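Copper-transporting ATPase PAA2, chloroplastic (Arabidopsis thaliana, PDB 5LBK) moves copper across the chloroplast thylakoid membrane at the expense of ATP, the part described here being its nucleotide-binding domain. Local coordinates at residues E17-K29 and I39-T53. Residues are numbered along the deposited sequence; the frame is centred on the assembly and turned at random.
Sequences EQEVLKMAAAVEK and IVNEAESLNLKTPET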
ATOM      1  N   GLU A  17       7.289  -8.264   3.844  1.00 41.36           N
ATOM      2  CA  GLU A  17       6.161  -7.600   4.486  1.00 38.99           C
ATOM      3  C   GLU A  17       6.551  -6.227   5.026  1.00 40.54           C
ATOM      4  O   GLU A  17       5.842  -5.229   4.807  1.00 38.63           O
ATOM      5  CB  GLU A  17       5.639  -8.518   5.598  1.00 52.89           C
ATOM      6  CG  GLU A  17       4.788  -7.867   6.651  1.00 51.29           C
ATOM      7  CD  GLU A  17       5.553  -7.564   7.918  1.00 57.35           C
ATOM      8  OE1 GLU A  17       6.261  -8.456   8.437  1.00 66.04           O
ATOM      9  OE2 GLU A  17       5.441  -6.421   8.398  1.00 54.68           O
ATOM     10  N   GLN A  18       7.696  -6.145   5.712  1.00 42.03           N
ATOM     11  CA  GLN A  18       8.071  -4.877   6.317  1.00 44.38           C
ATOM     12  C   GLN A  18       8.242  -3.810   5.248  1.00 41.75           C
ATOM     13  O   GLN A  18       7.951  -2.626   5.484  1.00 41.29           O
ATOM     14  CB  GLN A  18       9.359  -5.025   7.144  1.00 53.90           C
ATOM     15  CG  GLN A  18      10.644  -5.303   6.319  1.00 70.02           C
ATOM     16  CD  GLN A  18      11.949  -5.232   7.131  1.00 78.88           C
ATOM     17  OE1 GLN A  18      11.985  -4.745   8.269  1.00 58.34           O
ATOM     18  NE2 GLN A  18      13.034  -5.709   6.525  1.00 92.47           N
ATOM     19  N   GLU A  19       8.753  -4.193   4.080  1.00 41.33           N
ATOM     20  CA  GLU A  19       8.994  -3.194   3.049  1.00 40.27           C
ATOM     21  C   GLU A  19       7.677  -2.644   2.528  1.00 50.83           C
ATOM     22  O   GLU A  19       7.568  -1.438   2.280  1.00 36.27           O
ATOM     23  CB  GLU A  19       9.810  -3.763   1.894  1.00 40.87           C
ATOM     24  CG  GLU A  19      11.239  -4.135   2.235  1.00 55.41           C
ATOM     25  CD  GLU A  19      12.075  -4.527   1.006  1.00 70.86           C
ATOM     26  OE1 GLU A  19      13.026  -3.780   0.675  1.00 78.41           O
ATOM     27  OE2 GLU A  19      11.790  -5.581   0.378  1.00 70.55           O
ATOM     28  N   VAL A  20       6.665  -3.517   2.368  1.00 34.66           N
ATOM     29  CA  VAL A  20       5.348  -3.081   1.903  1.00 31.63           C
ATOM     30  C   VAL A  20       4.723  -2.138   2.914  1.00 34.67           C
ATOM     31  O   VAL A  20       4.173  -1.087   2.550  1.00 31.52           O
ATOM     32  CB  VAL A  20       4.434  -4.292   1.608  1.00 30.50           C
ATOM     33  CG1 VAL A  20       2.979  -3.848   1.330  1.00 37.13           C
ATOM     34  CG2 VAL A  20       5.008  -5.068   0.435  1.00 29.87           C
ATOM     35  N   LEU A  21       4.790  -2.498   4.192  1.00 33.29           N
ATOM     36  CA  LEU A  21       4.265  -1.637   5.237  1.00 33.91           C
ATOM     37  C   LEU A  21       5.015  -0.314   5.299  1.00 35.65           C
ATOM     38  O   LEU A  21       4.390   0.728   5.519  1.00 35.35           O
ATOM     39  CB  LEU A  21       4.347  -2.366   6.568  1.00 35.89           C
ATOM     40  CG  LEU A  21       3.647  -1.792   7.772  1.00 52.15           C
ATOM     41  CD1 LEU A  21       2.193  -1.444   7.484  1.00 42.95           C
ATOM     42  CD2 LEU A  21       3.805  -2.845   8.916  1.00 40.07           C
ATOM     43  N   LYS A  22       6.358  -0.341   5.177  1.00 37.87           N
ATOM     44  CA  LYS A  22       7.152   0.889   5.259  1.00 39.85           C
ATOM     45  C   LYS A  22       6.755   1.864   4.168  1.00 38.00           C
ATOM     46  O   LYS A  22       6.642   3.072   4.408  1.00 38.81           O
ATOM     47  CB  LYS A  22       8.642   0.602   5.113  1.00 42.44           C
ATOM     48  CG  LYS A  22       9.313   0.060   6.350  1.00 50.60           C
ATOM     49  CD  LYS A  22      10.806  -0.134   6.097  1.00 52.26           C
ATOM     50  CE  LYS A  22      11.538  -0.495   7.400  1.00 68.95           C
ATOM     51  NZ  LYS A  22      12.999  -0.750   7.237  1.00 71.69           N
ATOM     52  N   MET A  23       6.643   1.361   2.944  1.00 36.02           N
ATOM     53  CA  MET A  23       6.183   2.195   1.828  1.00 34.40           C
ATOM     54  C   MET A  23       4.769   2.682   2.046  1.00 32.73           C
ATOM     55  O   MET A  23       4.467   3.867   1.793  1.00 32.92           O
ATOM     56  CB  MET A  23       6.259   1.410   0.525  1.00 32.86           C
ATOM     57  CG  MET A  23       7.695   1.224  -0.033  1.00 37.98           C
ATOM     58  SD  MET A  23       7.589   0.220  -1.550  1.00 57.64           S
ATOM     59  CE  MET A  23       9.303   0.256  -2.089  1.00 74.73           C
ATOM     60  N   ALA A  24       3.873   1.809   2.506  1.00 31.34           N
ATOM     61  CA  ALA A  24       2.486   2.248   2.638  1.00 29.88           C
ATOM     62  C   ALA A  24       2.371   3.322   3.721  1.00 32.08           C
ATOM     63  O   ALA A  24       1.654   4.307   3.560  1.00 32.99           O
ATOM     64  CB  ALA A  24       1.582   1.076   2.958  1.00 28.24           C
ATOM     65  N   ALA A  25       3.052   3.128   4.840  1.00 33.97           N
ATOM     66  CA  ALA A  25       3.010   4.151   5.888  1.00 36.29           C
ATOM     67  C   ALA A  25       3.694   5.460   5.475  1.00 43.10           C
ATOM     68  O   ALA A  25       3.291   6.548   5.937  1.00 42.36           O
ATOM     69  CB  ALA A  25       3.646   3.585   7.157  1.00 43.52           C
ATOM     70  N   ALA A  26       4.730   5.396   4.632  1.00 38.05           N
ATOM     71  CA  ALA A  26       5.327   6.625   4.109  1.00 39.45           C
ATOM     72  C   ALA A  26       4.308   7.426   3.321  1.00 38.07           C
ATOM     73  O   ALA A  26       4.230   8.658   3.449  1.00 40.87           O
ATOM     74  CB  ALA A  26       6.520   6.317   3.212  1.00 40.16           C
ATOM     75  N   VAL A  27       3.529   6.740   2.480  1.00 35.34           N
ATOM     76  CA  VAL A  27       2.488   7.427   1.718  1.00 34.28           C
ATOM     77  C   VAL A  27       1.368   7.921   2.625  1.00 34.82           C
ATOM     78  O   VAL A  27       0.820   9.023   2.401  1.00 39.86           O
ATOM     79  CB  VAL A  27       1.955   6.492   0.611  1.00 31.55           C
ATOM     80  CG1 VAL A  27       0.831   7.135  -0.123  1.00 33.08           C
ATOM     81  CG2 VAL A  27       3.028   6.180  -0.340  1.00 31.53           C
ATOM     82  N   GLU A  28       0.994   7.144   3.628  1.00 42.87           N
ATOM     83  CA  GLU A  28      -0.141   7.438   4.493  1.00 45.83           C
ATOM     84  C   GLU A  28       0.216   8.354   5.658  1.00 52.48           C
ATOM     85  O   GLU A  28      -0.648   8.612   6.488  1.00 56.07           O
ATOM     86  CB  GLU A  28      -0.736   6.145   5.020  1.00 43.40           C
ATOM     87  CG  GLU A  28      -1.307   5.272   3.915  1.00 46.03           C
ATOM     88  CD  GLU A  28      -2.649   5.735   3.466  1.00 40.71           C
ATOM     89  OE1 GLU A  28      -3.642   5.097   3.853  1.00 60.32           O
ATOM     90  OE2 GLU A  28      -2.713   6.757   2.782  1.00 54.31           O
ATOM     91  N   LYS A  29       1.438   8.891   5.674  1.00 54.50           N
ATOM     92  CA  LYS A  29       2.019   9.526   6.860  1.00 60.59           C
ATOM     93  C   LYS A  29       1.068  10.521   7.522  1.00 71.58           C
ATOM     94  O   LYS A  29       0.819  10.454   8.734  1.00 70.49           O
ATOM     95  CB  LYS A  29       3.324  10.218   6.467  1.00 61.81           C
ATOM     96  CG  LYS A  29       4.316  10.462   7.636  1.00 66.92           C
ATOM     97  CD  LYS A  29       4.819   9.144   8.242  1.00 65.57           C
ATOM     98  CE  LYS A  29       5.792   9.402   9.352  1.00 75.98           C
ATOM     99  NZ  LYS A  29       6.153   8.145  10.108  1.00 73.20           N
ATOM    100  N   ILE A  39      -2.428   2.034   9.440  1.00 48.83           N
ATOM    101  CA  ILE A  39      -1.206   1.628   8.743  1.00 46.43           C
ATOM    102  C   ILE A  39      -0.007   2.326   9.370  1.00 47.05           C
ATOM    103  O   ILE A  39       1.026   1.717   9.657  1.00 46.10           O
ATOM    104  CB  ILE A  39      -1.312   1.944   7.239  1.00 45.62           C
ATOM    105  CG1 ILE A  39      -2.335   1.021   6.566  1.00 40.47           C
ATOM    106  CG2 ILE A  39       0.043   1.812   6.551  1.00 44.83           C
ATOM    107  CD1 ILE A  39      -2.645   1.404   5.190  1.00 42.11           C
ATOM    108  N   VAL A  40      -0.131   3.626   9.583  1.00 49.81           N
ATOM    109  CA  VAL A  40       0.953   4.374  10.213  1.00 51.79           C
ATOM    110  C   VAL A  40       1.235   3.832  11.611  1.00 54.29           C
ATOM    111  O   VAL A  40       2.391   3.593  11.968  1.00 54.02           O
ATOM    112  CB  VAL A  40       0.619   5.868  10.253  1.00 54.93           C
ATOM    113  CG1 VAL A  40       1.741   6.623  10.949  1.00 57.19           C
ATOM    114  CG2 VAL A  40       0.446   6.366   8.862  1.00 52.64           C
ATOM    115  N   ASN A  41       0.180   3.625  12.415  1.00 57.02           N
ATOM    116  CA  ASN A  41       0.366   3.144  13.794  1.00 60.03           C
ATOM    117  C   ASN A  41       1.040   1.785  13.826  1.00 57.47           C
ATOM    118  O   ASN A  41       1.779   1.478  14.766  1.00 59.34           O
ATOM    119  CB  ASN A  41      -0.974   3.034  14.540  1.00 63.34           C
ATOM    120  CG  ASN A  41      -1.616   4.384  14.818  1.00 77.50           C
ATOM    121  OD1 ASN A  41      -0.935   5.402  14.886  1.00 68.75           O
ATOM    122  ND2 ASN A  41      -2.941   4.394  14.968  1.00 81.16           N
ATOM    123  N   GLU A  42       0.772   0.942  12.821  1.00 56.13           N
ATOM    124  CA  GLU A  42       1.378  -0.383  12.784  1.00 51.33           C
ATOM    125  C   GLU A  42       2.856  -0.303  12.435  1.00 49.72           C
ATOM    126  O   GLU A  42       3.684  -0.976  13.055  1.00 50.40           O
ATOM    127  CB  GLU A  42       0.629  -1.262  11.783  1.00 49.00           C
ATOM    128  CG  GLU A  42       1.195  -2.665  11.604  1.00 54.62           C
ATOM    129  CD  GLU A  42       0.855  -3.617  12.733  1.00 68.24           C
ATOM    130  OE1 GLU A  42      -0.074  -3.337  13.520  1.00 58.62           O
ATOM    131  OE2 GLU A  42       1.520  -4.668  12.811  1.00 83.58           O
ATOM    132  N   ALA A  43       3.218   0.525  11.464  1.00 47.93           N
ATOM    133  CA  ALA A  43       4.625   0.754  11.193  1.00 46.98           C
ATOM    134  C   ALA A  43       5.312   1.328  12.424  1.00 50.68           C
ATOM    135  O   ALA A  43       6.457   0.976  12.726  1.00 54.89           O
ATOM    136  CB  ALA A  43       4.774   1.701  10.005  1.00 52.42           C
ATOM    137  N   GLU A  44       4.595   2.177  13.154  1.00 54.06           N
ATOM    138  CA  GLU A  44       5.118   2.778  14.375  1.00 58.10           C
ATOM    139  C   GLU A  44       5.243   1.722  15.473  1.00 61.85           C
ATOM    140  O   GLU A  44       6.292   1.594  16.104  1.00 61.78           O
ATOM    141  CB  GLU A  44       4.208   3.915  14.843  1.00 61.58           C
ATOM    142  CG  GLU A  44       4.444   4.341  16.283  1.00 73.50           C
ATOM    143  CD  GLU A  44       3.390   5.308  16.784  1.00 80.96           C
ATOM    144  OE1 GLU A  44       3.164   6.342  16.118  1.00 84.93           O
ATOM    145  OE2 GLU A  44       2.785   5.036  17.843  1.00 86.35           O
ATOM    146  N   SER A  45       4.170   0.965  15.693  1.00 60.20           N
ATOM    147  CA  SER A  45       4.169  -0.086  16.706  1.00 62.21           C
ATOM    148  C   SER A  45       5.311  -1.078  16.493  1.00 64.59           C
ATOM    149  O   SER A  45       5.883  -1.585  17.464  1.00 62.69           O
ATOM    150  CB  SER A  45       2.830  -0.829  16.713  1.00 81.06           C
ATOM    151  OG  SER A  45       1.820  -0.106  17.395  1.00 91.67           O
ATOM    152  N   LEU A  46       5.654  -1.369  15.235  1.00 66.35           N
ATOM    153  CA  LEU A  46       6.698  -2.335  14.890  1.00 68.92           C
ATOM    154  C   LEU A  46       8.072  -1.700  14.783  1.00 72.50           C
ATOM    155  O   LEU A  46       9.033  -2.394  14.433  1.00 74.87           O
ATOM    156  CB  LEU A  46       6.371  -3.035  13.557  1.00 65.50           C
ATOM    157  CG  LEU A  46       5.055  -3.812  13.481  1.00 62.21           C
ATOM    158  CD1 LEU A  46       4.866  -4.426  12.094  1.00 59.54           C
ATOM    159  CD2 LEU A  46       4.970  -4.910  14.529  1.00 64.99           C
ATOM    160  N   ASN A  47       8.184  -0.400  15.067  1.00 73.23           N
ATOM    161  CA  ASN A  47       9.470   0.289  15.065  1.00 77.20           C
ATOM    162  C   ASN A  47      10.077   0.322  13.663  1.00 75.95           C
ATOM    163  O   ASN A  47      11.284   0.167  13.479  1.00 79.40           O
ATOM    164  CB  ASN A  47      10.435  -0.356  16.068  1.00 82.65           C
ATOM    165  CG  ASN A  47       9.842  -0.471  17.479  1.00 86.44           C
ATOM    166  OD1 ASN A  47       9.987  -1.507  18.145  1.00 86.61           O
ATOM    167  ND2 ASN A  47       9.177   0.592  17.940  1.00 83.45           N
ATOM    168  N   LEU A  48       9.230   0.542  12.656  1.00 71.18           N
ATOM    169  CA  LEU A  48       9.690   0.651  11.281  1.00 69.88           C
ATOM    170  C   LEU A  48       9.952   2.116  10.937  1.00 71.44           C
ATOM    171  O   LEU A  48       9.088   2.975  11.148  1.00 85.36           O
ATOM    172  CB  LEU A  48       8.654   0.072  10.313  1.00 64.95           C
ATOM    173  CG  LEU A  48       8.317  -1.419  10.449  1.00 64.50           C
ATOM    174  CD1 LEU A  48       7.198  -1.802   9.459  1.00 65.30           C
ATOM    175  CD2 LEU A  48       9.542  -2.268  10.214  1.00 68.04           C
ATOM    176  N   LYS A  49      11.119   2.391  10.361  1.00 72.99           N
ATOM    177  CA  LYS A  49      11.467   3.739   9.931  1.00 73.93           C
ATOM    178  C   LYS A  49      10.911   3.955   8.533  1.00 69.79           C
ATOM    179  O   LYS A  49      11.289   3.245   7.596  1.00 69.11           O
ATOM    180  CB  LYS A  49      12.978   3.947   9.929  1.00 79.05           C
ATOM    181  CG  LYS A  49      13.410   5.368   9.612  1.00 82.42           C
ATOM    182  CD  LYS A  49      13.131   6.321  10.776  1.00 85.62           C
ATOM    183  CE  LYS A  49      14.018   6.010  11.988  1.00 88.50           C
ATOM    184  NZ  LYS A  49      13.897   7.050  13.046  1.00102.53           N
ATOM    185  N   THR A  50      10.029   4.944   8.388  1.00 67.59           N
ATOM    186  CA  THR A  50       9.439   5.148   7.080  1.00 64.17           C
ATOM    187  C   THR A  50      10.352   6.039   6.232  1.00 71.51           C
ATOM    188  O   THR A  50      10.924   7.002   6.743  1.00 69.36           O
ATOM    189  CB  THR A  50       8.044   5.786   7.205  1.00 64.89           C
ATOM    190  OG1 THR A  50       8.143   7.010   7.946  1.00 74.02           O
ATOM    191  CG2 THR A  50       7.082   4.852   7.936  1.00 65.29           C
ATOM    192  N   PRO A  51      10.511   5.748   4.943  1.00 64.36           N
ATOM    193  CA  PRO A  51      11.326   6.622   4.093  1.00 66.60           C
ATOM    194  C   PRO A  51      10.688   7.990   3.897  1.00 65.73           C
ATOM    195  O   PRO A  51       9.472   8.178   4.016  1.00 62.29           O
ATOM    196  CB  PRO A  51      11.409   5.866   2.766  1.00 64.68           C
ATOM    197  CG  PRO A  51      10.184   5.043   2.742  1.00 62.52           C
ATOM    198  CD  PRO A  51       9.987   4.601   4.191  1.00 61.04           C
ATOM    199  N   GLU A  52      11.549   8.953   3.583  1.00 69.26           N
ATOM    200  CA  GLU A  52      11.122  10.336   3.462  1.00 69.67           C
ATOM    201  C   GLU A  52      10.342  10.546   2.169  1.00 67.02           C
ATOM    202  O   GLU A  52      10.481   9.808   1.189  1.00 64.40           O
ATOM    203  CB  GLU A  52      12.327  11.277   3.505  1.00 75.18           C
ATOM    204  CG  GLU A  52      13.133  11.213   4.799  1.00 79.55           C
ATOM    205  CD  GLU A  52      12.389  11.758   6.005  1.00 85.77           C
ATOM    206  OE1 GLU A  52      11.249  12.230   5.838  1.00 94.10           O
ATOM    207  OE2 GLU A  52      12.952  11.729   7.123  1.00 99.44           O
ATOM    208  N   THR A  53       9.494  11.567   2.182  1.00 64.96           N
ATOM    209  CA  THR A  53       8.747  11.945   0.996  1.00 62.10           C
ATOM    210  C   THR A  53       8.585  13.454   0.968  1.00 64.28           C
ATOM    211  O   THR A  53       8.291  14.065   1.996  1.00 65.61           O
ATOM    212  CB  THR A  53       7.357  11.313   0.959  1.00 56.89           C
ATOM    213  OG1 THR A  53       6.590  11.765   2.078  1.00 62.70           O
ATOM    214  CG2 THR A  53       7.459   9.831   0.989  1.00 63.18           C
TER
HETATM  215  O   HOH W   1       5.799  10.486   4.543  1.00 46.20           O
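Leu21 and Ala25, one turn apart on helix 17-27, meet Ala43 and the residues around it at the apolar centre. Two methyls touch there, Ala25 CB lying 3.6 Å from Ala43 CB, consistent with an axial separation of only 8.6 Å between the short helical segments, which run at 129° to each other. Leu21 carries its CG anti to the backbone N (chi1 -169°), and its two branches part: CD1 touches Ile39 CG2 (4.0 Å) as the two side chains slide past each other in opposite directions, while CD2 packs 3.6 Å from Leu48 CD1 and 3.7 Å from Leu46 CD1, both leucines crossing it at about a right angle. Ile39 CG2 in turn lies against the backbone N of Ala25. Beyond helix 34-45 the chain reverses at Asn47, whose positive phi and two bonds back into the last turn define a Schellman motif, and residues 48-53 return along helix 17-27. There the extended chain of Lys22 lies across Leu48, and Pro51 CG rests 3.9 Å from Ala26 CB. Thr50 links centre and edge: CG2 sits on Ala25 CB, and OG1 accepts a hydrogen bond from Lys29 NZ (3.2 Å), the two side chains meeting tip to tip. With a valine in place of Thr50, the lysine amine would probably lose this acceptor and its end be freer to turn. Farther out, a water donates to Ala26 O at 2.6 Å and also bonds Thr53 OG1, bridging the helix end to the returning chain. Ala24 and Ile39 both touch Ile132 of strand 127-134, so the helix pair lies against the antiparallel sheet, an arrangement characteristic of the N-domain of P1B-type ATPases.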